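Local coordinates for protein uronate isomerase (Bacillus halodurans C-125, PDB 3HK5) that probably interconverts uronic acids such as glucuronate and galacturonate with their ketose isomers, as a zinc-binding member of the amidohydrolase superfamily, at residues A[21-26]-A[403-408]; A[222-227]-A[257-262]; A[295-300]-A[320-325]. One frame throughout, in Å; residues are numbered along the deposited sequence.

Contact 1. Residues A[21-26]-A[403-408]. With ZN (zinc ion), chain E; RAT (D-arabinaric acid), chain C.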
loop_
_atom_site.group_PDB
_atom_site.type_symbol
_atom_site.label_atom_id
_atom_site.label_comp_id
_atom_site.label_asym_id
_atom_site.label_seq_id
_atom_site.Cartn_x
_atom_site.Cartn_y
_atom_site.Cartn_z
ATOM N N PRO A 21 -36.756 8.098 -34.098
ATOM C CA PRO A 21 -36.682 6.644 -33.894
ATOM C C PRO A 21 -35.405 6.353 -33.109
ATOM O O PRO A 21 -34.344 6.876 -33.428
ATOM C CB PRO A 21 -36.630 6.090 -35.318
ATOM C CG PRO A 21 -37.363 7.127 -36.114
ATOM C CD PRO A 21 -36.807 8.418 -35.534
ATOM N N VAL A 22 -35.511 5.507 -32.091
ATOM C CA VAL A 22 -34.376 5.206 -31.240
ATOM C C VAL A 22 -33.601 3.935 -31.544
ATOM O O VAL A 22 -34.178 2.896 -31.874
ATOM C CB VAL A 22 -34.831 5.123 -29.753
ATOM C CG1 VAL A 22 -33.631 4.871 -28.842
ATOM C CG2 VAL A 22 -35.571 6.401 -29.355
ATOM N N THR A 23 -32.277 4.034 -31.446
ATOM C CA THR A 23 -31.417 2.873 -31.593
ATOM C C THR A 23 -30.974 2.648 -30.143
ATOM O O THR A 23 -30.255 3.476 -29.572
ATOM C CB THR A 23 -30.165 3.134 -32.466
ATOM O OG1 THR A 23 -30.527 3.158 -33.852
ATOM C CG2 THR A 23 -29.143 2.016 -32.261
ATOM N N ASP A 24 -31.453 1.560 -29.543
ATOM C CA ASP A 24 -31.123 1.201 -28.163
ATOM C C ASP A 24 -29.819 0.405 -28.239
ATOM O O ASP A 24 -29.846 -0.797 -28.508
ATOM C CB ASP A 24 -32.239 0.324 -27.591
ATOM C CG ASP A 24 -32.331 0.412 -26.089
ATOM O OD1 ASP A 24 -31.278 0.599 -25.443
ATOM O OD2 ASP A 24 -33.450 0.291 -25.556
ATOM N N MET A 25 -28.684 1.049 -27.978
ATOM C CA MET A 25 -27.403 0.356 -28.141
ATOM C C MET A 25 -26.931 -0.640 -27.089
ATOM O O MET A 25 -25.813 -1.153 -27.167
ATOM C CB MET A 25 -26.291 1.365 -28.488
ATOM C CG MET A 25 -26.205 2.588 -27.599
ATOM S SD MET A 25 -25.443 2.238 -26.026
ATOM C CE MET A 25 -23.805 1.829 -26.549
ATOM N N HIS A 26 -27.779 -0.925 -26.113
ATOM C CA HIS A 26 -27.469 -1.944 -25.119
ATOM C C HIS A 26 -28.708 -2.390 -24.370
ATOM O O HIS A 26 -29.288 -1.625 -23.601
ATOM C CB HIS A 26 -26.417 -1.495 -24.102
ATOM C CG HIS A 26 -26.200 -2.498 -23.008
ATOM N ND1 HIS A 26 -25.858 -3.808 -23.264
ATOM C CD2 HIS A 26 -26.340 -2.403 -21.664
ATOM C CE1 HIS A 26 -25.799 -4.477 -22.127
ATOM N NE2 HIS A 26 -26.088 -3.649 -21.142
ATOM N N LEU A 403 -27.965 12.264 -31.091
ATOM C CA LEU A 403 -28.055 11.768 -29.725
ATOM C C LEU A 403 -28.677 10.384 -29.608
ATOM O O LEU A 403 -28.088 9.485 -29.008
ATOM C CB LEU A 403 -28.846 12.756 -28.857
ATOM C CG LEU A 403 -28.202 14.132 -28.633
ATOM C CD1 LEU A 403 -29.149 15.031 -27.857
ATOM C CD2 LEU A 403 -26.895 13.964 -27.868
ATOM N N PHE A 404 -29.854 10.210 -30.199
ATOM C CA PHE A 404 -30.565 8.947 -30.102
ATOM C C PHE A 404 -30.212 7.861 -31.109
ATOM O O PHE A 404 -30.639 6.724 -30.948
ATOM C CB PHE A 404 -32.071 9.213 -30.151
ATOM C CG PHE A 404 -32.586 9.960 -28.954
ATOM C CD1 PHE A 404 -33.002 9.275 -27.818
ATOM C CD2 PHE A 404 -32.604 11.350 -28.937
ATOM C CE1 PHE A 404 -33.425 9.963 -26.684
ATOM C CE2 PHE A 404 -33.024 12.044 -27.807
ATOM C CZ PHE A 404 -33.434 11.350 -26.680
ATOM N N SER A 405 -29.423 8.177 -32.131
ATOM C CA SER A 405 -29.134 7.148 -33.114
ATOM C C SER A 405 -27.849 7.251 -33.938
ATOM O O SER A 405 -27.047 6.318 -33.958
ATOM C CB SER A 405 -30.339 7.034 -34.056
ATOM O OG SER A 405 -30.146 6.031 -35.031
ATOM N N ARG A 406 -27.644 8.377 -34.609
ATOM C CA ARG A 406 -26.475 8.547 -35.466
ATOM C C ARG A 406 -25.101 8.502 -34.808
ATOM O O ARG A 406 -24.143 8.008 -35.411
ATOM C CB ARG A 406 -26.616 9.839 -36.277
ATOM C CG ARG A 406 -27.884 9.867 -37.123
ATOM C CD ARG A 406 -28.041 11.183 -37.870
ATOM N NE ARG A 406 -29.327 11.263 -38.564
ATOM C CZ ARG A 406 -29.773 12.347 -39.194
ATOM N NH1 ARG A 406 -29.039 13.452 -39.225
ATOM N NH2 ARG A 406 -30.960 12.332 -39.790
ATOM N N ASN A 407 -24.975 9.021 -33.590
ATOM C CA ASN A 407 -23.671 8.985 -32.940
ATOM C C ASN A 407 -23.212 7.542 -32.787
ATOM O O ASN A 407 -22.054 7.227 -33.034
ATOM C CB ASN A 407 -23.714 9.671 -31.571
ATOM C CG ASN A 407 -23.832 11.183 -31.681
ATOM O OD1 ASN A 407 -23.652 11.755 -32.760
ATOM N ND2 ASN A 407 -24.127 11.841 -30.558
ATOM N N PHE A 408 -24.126 6.662 -32.394
ATOM C CA PHE A 408 -23.787 5.257 -32.222
ATOM C C PHE A 408 -23.341 4.611 -33.538
ATOM O O PHE A 408 -22.241 4.064 -33.628
ATOM C CB PHE A 408 -24.978 4.459 -31.664
ATOM C CG PHE A 408 -24.705 2.981 -31.549
ATOM C CD1 PHE A 408 -23.748 2.502 -30.649
ATOM C CD2 PHE A 408 -25.356 2.070 -32.377
ATOM C CE1 PHE A 408 -23.441 1.145 -30.580
ATOM C CE2 PHE A 408 -25.061 0.710 -32.319
ATOM C CZ PHE A 408 -24.097 0.243 -31.416
HETATM ZN ZN ZN E . -26.795 -4.569 -19.295
HETATM O O1A RAT C . -23.747 -6.260 -16.807
HETATM C C1 RAT C . -24.734 -5.718 -17.370
HETATM O O1B RAT C . -24.894 -5.603 -18.605
HETATM C C2 RAT C . -25.828 -5.150 -16.466
HETATM O O2 RAT C . -26.590 -4.177 -17.211
HETATM C C3 RAT C . -26.760 -6.264 -15.936
HETATM O O3 RAT C . -27.561 -6.784 -17.009
HETATM C C4 RAT C . -27.705 -5.786 -14.793
HETATM O O4 RAT C . -28.218 -6.904 -14.067
HETATM C C5 RAT C . -28.906 -4.960 -15.308
HETATM O O5A RAT C . -30.038 -5.479 -15.269
HETATM O O5B RAT C . -28.656 -3.795 -15.736
HETATM O O HOH W 1 -32.618 4.885 -34.979
#

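Contact 2. Residues A[222-227]-A[257-262]. With RAT (D-arabinaric acid), chain C.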
loop_
_atom_site.group_PDB
_atom_site.type_symbol
_atom_site.label_atom_id
_atom_site.label_comp_id
_atom_site.label_asym_id
_atom_site.label_seq_id
_atom_site.Cartn_x
_atom_site.Cartn_y
_atom_site.Cartn_z
ATOM N N VAL A 222 -17.861 -6.074 -22.306
ATOM C CA VAL A 222 -17.543 -6.725 -21.035
ATOM C C VAL A 222 -17.882 -5.795 -19.866
ATOM O O VAL A 222 -17.754 -4.571 -19.988
ATOM C CB VAL A 222 -16.030 -7.077 -20.933
ATOM C CG1 VAL A 222 -15.195 -5.794 -20.840
ATOM C CG2 VAL A 222 -15.774 -7.952 -19.699
ATOM N N SER A 223 -18.342 -6.371 -18.752
ATOM C CA SER A 223 -18.623 -5.578 -17.554
ATOM C C SER A 223 -17.404 -5.845 -16.664
ATOM O O SER A 223 -16.930 -6.981 -16.577
ATOM C CB SER A 223 -19.922 -6.018 -16.863
ATOM O OG SER A 223 -19.833 -7.343 -16.377
ATOM N N LEU A 224 -16.899 -4.797 -16.020
ATOM C CA LEU A 224 -15.694 -4.898 -15.203
ATOM C C LEU A 224 -15.869 -4.412 -13.764
ATOM O O LEU A 224 -16.714 -3.572 -13.474
ATOM C CB LEU A 224 -14.567 -4.117 -15.887
ATOM C CG LEU A 224 -14.290 -4.582 -17.322
ATOM C CD1 LEU A 224 -13.535 -3.505 -18.092
ATOM C CD2 LEU A 224 -13.505 -5.897 -17.286
ATOM N N PRO A 225 -15.052 -4.936 -12.841
ATOM C CA PRO A 225 -15.133 -4.550 -11.431
ATOM C C PRO A 225 -14.513 -3.180 -11.146
ATOM O O PRO A 225 -13.814 -2.614 -11.987
ATOM C CB PRO A 225 -14.381 -5.677 -10.732
ATOM C CG PRO A 225 -13.265 -5.964 -11.719
ATOM C CD PRO A 225 -13.996 -5.943 -13.060
ATOM N N PRO A 226 -14.780 -2.629 -9.949
ATOM C CA PRO A 226 -14.248 -1.327 -9.543
ATOM C C PRO A 226 -12.716 -1.344 -9.540
ATOM O O PRO A 226 -12.071 -0.314 -9.740
ATOM C CB PRO A 226 -14.817 -1.144 -8.133
ATOM C CG PRO A 226 -16.117 -1.910 -8.188
ATOM C CD PRO A 226 -15.722 -3.154 -8.941
ATOM N N THR A 227 -12.144 -2.520 -9.320
ATOM C CA THR A 227 -10.690 -2.669 -9.263
ATOM C C THR A 227 -10.028 -2.830 -10.637
ATOM O O THR A 227 -8.832 -3.093 -10.726
ATOM C CB THR A 227 -10.319 -3.895 -8.409
ATOM O OG1 THR A 227 -10.999 -5.043 -8.931
ATOM C CG2 THR A 227 -10.752 -3.695 -6.951
ATOM N N MET A 257 -16.824 -1.164 -22.543
ATOM C CA MET A 257 -16.465 -1.512 -21.182
ATOM C C MET A 257 -17.492 -0.890 -20.235
ATOM O O MET A 257 -17.693 0.318 -20.241
ATOM C CB MET A 257 -15.054 -0.989 -20.850
ATOM C CG MET A 257 -13.932 -1.556 -21.737
ATOM S SD MET A 257 -12.257 -1.047 -21.241
ATOM C CE MET A 257 -12.299 0.644 -21.740
ATOM N N MET A 258 -18.155 -1.728 -19.443
ATOM C CA MET A 258 -19.148 -1.270 -18.474
ATOM C C MET A 258 -18.461 -1.526 -17.129
ATOM O O MET A 258 -18.462 -2.640 -16.598
ATOM C CB MET A 258 -20.453 -2.068 -18.639
ATOM C CG MET A 258 -20.941 -2.132 -20.114
ATOM S SD MET A 258 -22.673 -2.621 -20.378
ATOM C CE MET A 258 -22.611 -4.196 -20.007
ATOM N N ILE A 259 -17.863 -0.462 -16.602
ATOM C CA ILE A 259 -17.058 -0.511 -15.387
ATOM C C ILE A 259 -17.708 -0.088 -14.073
ATOM O O ILE A 259 -18.501 0.858 -14.030
ATOM C CB ILE A 259 -15.788 0.357 -15.602
ATOM C CG1 ILE A 259 -15.076 -0.086 -16.886
ATOM C CG2 ILE A 259 -14.856 0.277 -14.382
ATOM C CD1 ILE A 259 -14.046 0.920 -17.391
ATOM N N GLY A 260 -17.349 -0.794 -13.001
ATOM C CA GLY A 260 -17.854 -0.460 -11.680
ATOM C C GLY A 260 -18.729 -1.464 -10.950
ATOM O O GLY A 260 -19.156 -1.193 -9.819
ATOM N N VAL A 261 -19.002 -2.613 -11.568
ATOM C CA VAL A 261 -19.861 -3.616 -10.936
ATOM C C VAL A 261 -19.128 -4.624 -10.038
ATOM O O VAL A 261 -18.188 -5.299 -10.468
ATOM C CB VAL A 261 -20.680 -4.403 -11.994
ATOM C CG1 VAL A 261 -19.753 -5.187 -12.909
ATOM C CG2 VAL A 261 -21.658 -5.340 -11.303
ATOM N N LYS A 262 -19.555 -4.702 -8.781
ATOM C CA LYS A 262 -18.974 -5.652 -7.836
ATOM C C LYS A 262 -19.997 -6.782 -7.756
ATOM O O LYS A 262 -21.049 -6.657 -7.106
ATOM C CB LYS A 262 -18.759 -5.007 -6.457
ATOM C CG LYS A 262 -18.074 -5.926 -5.454
ATOM C CD LYS A 262 -17.716 -5.212 -4.151
ATOM C CE LYS A 262 -17.117 -6.186 -3.135
ATOM N NZ LYS A 262 -16.846 -5.542 -1.819
HETATM O O1A RAT C . -23.747 -6.260 -16.807
HETATM C C1 RAT C . -24.734 -5.718 -17.370
HETATM O O1B RAT C . -24.894 -5.603 -18.605
HETATM C C2 RAT C . -25.828 -5.150 -16.466
HETATM O O2 RAT C . -26.590 -4.177 -17.211
HETATM C C3 RAT C . -26.760 -6.264 -15.936
HETATM O O3 RAT C . -27.561 -6.784 -17.009
HETATM C C4 RAT C . -27.705 -5.786 -14.793
HETATM O O4 RAT C . -28.218 -6.904 -14.067
HETATM C C5 RAT C . -28.906 -4.960 -15.308
HETATM O O5A RAT C . -30.038 -5.479 -15.269
HETATM O O5B RAT C . -28.656 -3.795 -15.736
#

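Contact 3. Residues A[295-300]-A[320-325]. With RAT (D-arabinaric acid), chain C.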
loop_
_atom_site.group_PDB
_atom_site.type_symbol
_atom_site.label_atom_id
_atom_site.label_comp_id
_atom_site.label_asym_id
_atom_site.label_seq_id
_atom_site.Cartn_x
_atom_site.Cartn_y
_atom_site.Cartn_z
ATOM N N LYS A 295 -11.415 1.761 -30.890
ATOM C CA LYS A 295 -12.546 2.568 -30.463
ATOM C C LYS A 295 -13.109 1.985 -29.174
ATOM O O LYS A 295 -13.222 0.767 -29.022
ATOM C CB LYS A 295 -13.627 2.594 -31.549
ATOM C CG LYS A 295 -13.228 3.393 -32.782
ATOM C CD LYS A 295 -14.297 3.333 -33.865
ATOM C CE LYS A 295 -14.451 1.912 -34.419
ATOM N NZ LYS A 295 -15.421 1.829 -35.552
ATOM N N PHE A 296 -13.468 2.863 -28.250
ATOM C CA PHE A 296 -13.988 2.434 -26.963
ATOM C C PHE A 296 -15.310 3.081 -26.574
ATOM O O PHE A 296 -15.439 4.305 -26.579
ATOM C CB PHE A 296 -12.966 2.748 -25.870
ATOM C CG PHE A 296 -11.651 2.056 -26.045
ATOM C CD1 PHE A 296 -11.414 0.826 -25.445
ATOM C CD2 PHE A 296 -10.629 2.654 -26.784
ATOM C CE1 PHE A 296 -10.172 0.193 -25.573
ATOM C CE2 PHE A 296 -9.381 2.036 -26.922
ATOM C CZ PHE A 296 -9.152 0.804 -26.314
ATOM N N LEU A 297 -16.283 2.245 -26.231
ATOM C CA LEU A 297 -17.581 2.705 -25.762
ATOM C C LEU A 297 -17.514 2.472 -24.264
ATOM O O LEU A 297 -17.259 1.353 -23.825
ATOM C CB LEU A 297 -18.700 1.863 -26.359
ATOM C CG LEU A 297 -19.115 2.221 -27.785
ATOM C CD1 LEU A 297 -19.843 1.037 -28.428
ATOM C CD2 LEU A 297 -20.022 3.467 -27.747
ATOM N N VAL A 298 -17.729 3.511 -23.470
ATOM C CA VAL A 298 -17.655 3.343 -22.025
ATOM C C VAL A 298 -18.814 3.923 -21.232
ATOM O O VAL A 298 -19.346 4.989 -21.566
ATOM C CB VAL A 298 -16.360 3.972 -21.453
ATOM C CG1 VAL A 298 -16.365 3.899 -19.934
ATOM C CG2 VAL A 298 -15.144 3.258 -21.996
ATOM N N THR A 299 -19.210 3.192 -20.190
ATOM C CA THR A 299 -20.245 3.639 -19.261
ATOM C C THR A 299 -19.779 3.130 -17.896
ATOM O O THR A 299 -19.233 2.021 -17.784
ATOM C CB THR A 299 -21.641 3.070 -19.593
ATOM O OG1 THR A 299 -22.637 3.873 -18.938
ATOM C CG2 THR A 299 -21.776 1.627 -19.111
ATOM N N MET A 300 -19.962 3.941 -16.861
ATOM C CA MET A 300 -19.521 3.538 -15.531
ATOM C C MET A 300 -20.671 3.531 -14.530
ATOM O O MET A 300 -21.632 4.294 -14.652
ATOM C CB MET A 300 -18.359 4.443 -15.091
ATOM C CG MET A 300 -17.151 4.328 -16.046
ATOM S SD MET A 300 -15.719 5.324 -15.613
ATOM C CE MET A 300 -14.931 4.174 -14.480
ATOM N N MET A 320 -16.250 7.008 -26.670
ATOM C CA MET A 320 -17.634 7.454 -26.813
ATOM C C MET A 320 -18.343 7.037 -25.527
ATOM O O MET A 320 -18.435 5.844 -25.220
ATOM C CB MET A 320 -18.330 6.810 -28.017
ATOM C CG MET A 320 -19.810 7.212 -28.148
ATOM S SD MET A 320 -20.090 9.002 -28.463
ATOM C CE MET A 320 -19.581 9.105 -30.159
ATOM N N ILE A 321 -18.811 8.021 -24.769
ATOM C CA ILE A 321 -19.518 7.755 -23.517
ATOM C C ILE A 321 -20.968 7.453 -23.836
ATOM O O ILE A 321 -21.535 8.040 -24.762
ATOM C CB ILE A 321 -19.527 8.980 -22.586
ATOM C CG1 ILE A 321 -18.117 9.354 -22.172
ATOM C CG2 ILE A 321 -20.332 8.679 -21.336
ATOM C CD1 ILE A 321 -18.113 10.631 -21.342
ATOM N N PHE A 322 -21.574 6.554 -23.064
ATOM C CA PHE A 322 -22.966 6.220 -23.294
ATOM C C PHE A 322 -23.756 5.859 -22.043
ATOM O O PHE A 322 -23.213 5.334 -21.073
ATOM C CB PHE A 322 -23.073 5.075 -24.314
ATOM C CG PHE A 322 -22.759 3.707 -23.754
ATOM C CD1 PHE A 322 -23.771 2.904 -23.232
ATOM C CD2 PHE A 322 -21.452 3.223 -23.752
ATOM C CE1 PHE A 322 -23.490 1.631 -22.716
ATOM C CE2 PHE A 322 -21.152 1.958 -23.239
ATOM C CZ PHE A 322 -22.173 1.158 -22.718
ATOM N N GLY A 323 -25.047 6.173 -22.104
ATOM C CA GLY A 323 -26.006 5.860 -21.067
ATOM C C GLY A 323 -25.800 6.210 -19.612
ATOM O O GLY A 323 -24.754 6.699 -19.188
ATOM N N CYS A 324 -26.869 5.970 -18.860
ATOM C CA CYS A 324 -26.917 6.178 -17.424
ATOM C C CYS A 324 -27.238 4.765 -16.976
ATOM O O CYS A 324 -28.394 4.351 -16.882
ATOM C CB CYS A 324 -28.025 7.164 -17.081
ATOM S SG CYS A 324 -27.727 8.782 -17.860
ATOM N N TRP A 325 -26.168 4.031 -16.727
ATOM C CA TRP A 325 -26.216 2.623 -16.388
ATOM C C TRP A 325 -26.673 2.132 -15.023
ATOM O O TRP A 325 -26.158 2.564 -13.986
ATOM C CB TRP A 325 -24.834 2.039 -16.685
ATOM C CG TRP A 325 -24.717 0.560 -16.556
ATOM C CD1 TRP A 325 -25.634 -0.374 -16.931
ATOM C CD2 TRP A 325 -23.565 -0.161 -16.113
ATOM N NE1 TRP A 325 -25.122 -1.643 -16.756
ATOM C CE2 TRP A 325 -23.853 -1.539 -16.255
ATOM C CE3 TRP A 325 -22.311 0.225 -15.611
ATOM C CZ2 TRP A 325 -22.934 -2.535 -15.914
ATOM C CZ3 TRP A 325 -21.400 -0.763 -15.272
ATOM C CH2 TRP A 325 -21.718 -2.132 -15.425
HETATM O O1A RAT C . -23.747 -6.260 -16.807
HETATM C C1 RAT C . -24.734 -5.718 -17.370
HETATM O O1B RAT C . -24.894 -5.603 -18.605
HETATM C C2 RAT C . -25.828 -5.150 -16.466
HETATM O O2 RAT C . -26.590 -4.177 -17.211
HETATM C C3 RAT C . -26.760 -6.264 -15.936
HETATM O O3 RAT C . -27.561 -6.784 -17.009
HETATM C C4 RAT C . -27.705 -5.786 -14.793
HETATM O O4 RAT C . -28.218 -6.904 -14.067
HETATM C C5 RAT C . -28.906 -4.960 -15.308
HETATM O O5A RAT C . -30.038 -5.479 -15.269
HETATM O O5B RAT C . -28.656 -3.795 -15.736
HETATM O O HOH W 2 -23.497 4.996 -16.634
#

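Contact 1. Residues A[21-26]-A[403-408]
Met25 sets its CB squarely over the ring of Phe408, a CH-pi contact of 3.5 Å from CB to the ring centroid. The rest of the methionine is folded: CG sits between the backbone N and the carbonyl carbon (chi1 49°), and further bends at the next two torsions bring CE back to 4.1 Å from Phe408 CE1. A second group reaches the same ring from Thr23, whose CG2 comes obliquely to within 3.8 Å of Phe408 CD2. The threonine backbone is held as well, by a nearly straight hydrogen bond of 3.2 Å from Thr23 N to Phe404 O, a carbonyl within the wider, pi-type turn of the helix. Strand 22-24 thus rests on helix 393-412 near the C-terminus, consistent with the first strand of the metal-binding barrel of amidohydrolases: its far end leads into His26, part of the His-x-His pair with His28. The His26 ring turns away from the helix, and NE2 binds the zinc ion at 2.2 Å, with His28, Asp355 and two oxygens of D-arabinaric acid also on the metal. At the Pro21 end, one water bridges Pro21 O, Thr23 OG1 and Ser405 OG; OG1 also has a hydrogen bond with Trp409 NE1. Beside this, Val22 CG2 meets Phe404 CD1 obliquely at 4.1 Å, while Lys370 makes a cation-pi contact with the Phe404 ring.

Contact 2. Residues A[222-227]-A[257-262]
Leu224 O takes two successive N-H groups, Gly260 N at 2.9 Å and Val261 N at 3.1 Å, which approach from opposite faces of the carbonyl plane, each with a bend to 141° at the hydrogen. This fork lies where strand 255-262 is interrupted, at the end of a parallel pair from the beta-alpha-beta unit formed by strand 220-224, helix 235-250 and strand 255-262. Gly260 makes the break with a positive phi of 116°, a backbone shape that suits glycine. Before it the pairing is regular: Met258 N bonds to Val222 O, and Leu224 N to Met258 O at 2.7 Å. Leu224 shares one face of the sheet with Met257 and Ile259, and its CD1 touches both, 4.0 Å from Met257 CB and 3.9 Å from Ile259 CG1. Beyond the break Pro226 lies against the turn, its CG 3.5 Å from Gly260 O. Ser223 and Met258 occupy the face toward the ligand, where the Met258 methyl CE points at O1B of D-arabinaric acid, modelled at a doubtful 3.0 Å. Ser223 CB is 3.8 Å from ligand O1A; its OG is hydrogen-bonded to Asp172 OD2.

Contact 3. Residues A[295-300]-A[320-325]
Phe296 starts the pairing through its backbone: its O receives Met320 N at 2.8 Å, while the aromatic side chain goes off toward Phe255 and Met257. Next, Leu297 runs alongside Met320 on one face of the sheet, with Leu297 CD2 3.8 Å from Met320 CB, and its own CB reaches the Phe322 ring, 4.0 Å from CE2. Both backbone polar atoms of Val298 are used, N giving to Met320 O and O taking Phe322 N at 3.1 Å. Its side chain shares the other face with Ile321, and both touch Leu309 of helix 306-315. That helix connects the two parallel strands, 296-300 and 319-321, as a beta-alpha-beta unit of the kind from which amidohydrolase barrels are built. Thr299 then does the most with its side chain. With OG1 anti to the backbone N (chi1 -161°), the hydroxyl donates end-on to Phe322 O at 2.7 Å, and a water donates to it in turn. CB itself lies over one face of the Phe322 ring, a CH-pi contact 3.8 Å from the centroid, and CG2 meets the Trp325 indole, 3.8 Å from CE3. Met300 closes the strand: its carbonyl carbon lies at the indole edge, and its O takes the other proton of that same water, which accepts from Trp325 N. The indole NE1 gives a 3.0 Å hydrogen bond to O2 of D-arabinaric acid, straight at 175°.

Contacts 2 and 3 belong to one sheet, since strands 255-262 and 296-300 are neighbours in it: Met257 N lies 2.9 Å from Leu297 O, probably a hydrogen bond, and Met258 CB packs 3.5 Å from Trp325 CH2. Contact 1, whose chain loop encloses both others, meets contact 3 where Met25 SD comes 3.3 Å from Phe322 CD1. The centres of contacts 1 and 2 are about 23 Å apart, yet they join at the ligand, with His26 NE2 3.6 Å from Met258 SD. All three touch D-arabinaric acid: His26 from the metal side, Met258 and Ser223 near one carboxylate, Trp325 at O2. Arg170, Arg357 and His49 add hydrogen bonds to the ligand.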